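Alkaline serine protease (PDB 2PFE) probably cleaves proteins as a serine endopeptidase, this chain being the protease domain of an alpha-lytic-protease-like enzyme from a thermophile. Local coordinates at residues 20-24 with 70-74. Residue numbers count along the deposited sequence, not the author numbering.
Sequences FSVRQ and TVTPL
Val71 lays its side chain against Ser21 and Arg23, both its CA-to-CB bond and that of Ser21 pointing across the gap. Residues 20-24 and 70-72 are extended but steeply crossed: strand 20-24 and the weakly bonded strand 70-72 have their N-to-C directions at 114° (signed crossing angle -114°), with axes 6.4 Å apart at closest approach. Ser21 and Val71 mark the crossing, their CA atoms 5.3 Å apart. Ser21, chi1 m, brings OG to 3.5 Å from Val71 CA and donates a hydrogen bond to Thr72 O at 2.9 Å. One water accepts from Ser21 N at 3.0 Å and lies 3.3 Å from Thr72 O and 3.0 Å from Leu74 O, sitting between the two segments beside that bond. In this chymotrypsin-like double beta-barrel protease, strand 20-24 belongs to the N-terminal barrel sheet, between strands 27-32 and 182-183, whereas strand 70-72 pairs in parallel with the N-terminal strand 2-5, so the contact packs that pair against the barrel strand. Val71, chi1 m, sets CG1 3.9 Å from Val22 O; its CG2 lies over one face of the Arg23 guanidinium, 3.9 Å from NH2, reached by an extended m, t, t side chain. At Pro73 (phi/psi -86/35) the chain turns a corner. Just before it Thr72, chi1 p, forms an ST turn, OG1 accepting from Leu74 N at 3.1 Å while also hydrogen-bonded to Ile3 O of strand 2-5.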
# COMPACT_ATOMS: atom_id res chain seq x y z
N PHE A 20 0.76 -1.00 -5.13
CA PHE A 20 0.65 -1.89 -6.28
C PHE A 20 0.54 -1.06 -7.56
O PHE A 20 -0.21 -0.08 -7.59
CB PHE A 20 -0.64 -2.74 -6.22
CG PHE A 20 -0.70 -3.72 -5.06
CD1 PHE A 20 -1.40 -3.40 -3.89
CD2 PHE A 20 -0.09 -4.96 -5.13
CE1 PHE A 20 -1.47 -4.33 -2.82
CE2 PHE A 20 -0.14 -5.86 -4.08
CZ PHE A 20 -0.85 -5.56 -2.93
N SER A 21 1.25 -1.45 -8.60
CA SER A 21 1.00 -0.86 -9.93
C SER A 21 -0.48 -1.00 -10.31
O SER A 21 -1.09 -2.07 -10.08
CB SER A 21 1.84 -1.53 -11.01
OG SER A 21 3.22 -1.23 -10.85
N VAL A 22 -1.03 0.06 -10.90
CA VAL A 22 -2.41 0.06 -11.41
C VAL A 22 -2.49 0.74 -12.77
O VAL A 22 -1.56 1.43 -13.18
CB VAL A 22 -3.40 0.78 -10.43
CG1 VAL A 22 -3.54 0.04 -9.10
CG2 VAL A 22 -3.03 2.25 -10.22
N ARG A 23 -3.60 0.50 -13.46
CA ARG A 23 -3.96 1.24 -14.67
C ARG A 23 -5.32 1.90 -14.49
O ARG A 23 -6.16 1.39 -13.75
CB ARG A 23 -4.04 0.31 -15.89
CG ARG A 23 -2.76 -0.42 -16.22
CD ARG A 23 -3.00 -1.40 -17.36
NE ARG A 23 -1.81 -2.21 -17.62
CZ ARG A 23 -0.72 -1.78 -18.25
NH1 ARG A 23 -0.65 -0.53 -18.71
NH2 ARG A 23 0.32 -2.60 -18.42
N GLN A 24 -5.53 3.02 -15.18
CA GLN A 24 -6.84 3.62 -15.29
C GLN A 24 -6.98 3.98 -16.75
O GLN A 24 -6.39 4.96 -17.21
CB GLN A 24 -6.97 4.87 -14.42
CG GLN A 24 -8.41 5.45 -14.39
CD GLN A 24 -8.52 6.68 -13.51
OE1 GLN A 24 -8.06 7.76 -13.89
NE2 GLN A 24 -9.13 6.53 -12.34
N THR A 70 7.71 2.66 -15.37
CA THR A 70 6.94 1.56 -15.94
C THR A 70 6.31 0.67 -14.88
O THR A 70 6.99 0.20 -13.97
CB THR A 70 7.82 0.67 -16.87
OG1 THR A 70 8.49 1.50 -17.84
CG2 THR A 70 6.97 -0.37 -17.61
N VAL A 71 5.01 0.41 -15.03
CA VAL A 71 4.29 -0.49 -14.13
C VAL A 71 4.72 -1.96 -14.30
O VAL A 71 5.04 -2.42 -15.40
CB VAL A 71 2.75 -0.34 -14.28
CG1 VAL A 71 2.31 1.05 -13.81
CG2 VAL A 71 2.28 -0.63 -15.72
N THR A 72 4.76 -2.67 -13.17
CA THR A 72 5.04 -4.10 -13.13
C THR A 72 4.04 -4.77 -12.17
O THR A 72 3.49 -4.10 -11.27
CB THR A 72 6.49 -4.42 -12.66
OG1 THR A 72 6.57 -4.30 -11.23
CG2 THR A 72 7.55 -3.52 -13.35
N PRO A 73 3.80 -6.07 -12.35
CA PRO A 73 3.00 -6.78 -11.35
C PRO A 73 3.85 -7.29 -10.18
O PRO A 73 3.57 -8.35 -9.62
CB PRO A 73 2.46 -7.96 -12.14
CG PRO A 73 3.55 -8.28 -13.09
CD PRO A 73 4.18 -6.96 -13.48
N LEU A 74 4.88 -6.53 -9.80
CA LEU A 74 5.88 -7.04 -8.87
C LEU A 74 5.81 -6.36 -7.51
O LEU A 74 5.44 -5.18 -7.41
CB LEU A 74 7.27 -6.83 -9.43
CG LEU A 74 7.55 -7.63 -10.71
CD1 LEU A 74 8.93 -7.28 -11.24
CD2 LEU A 74 7.39 -9.14 -10.45
O HOH W 1 2.72 -4.00 -8.10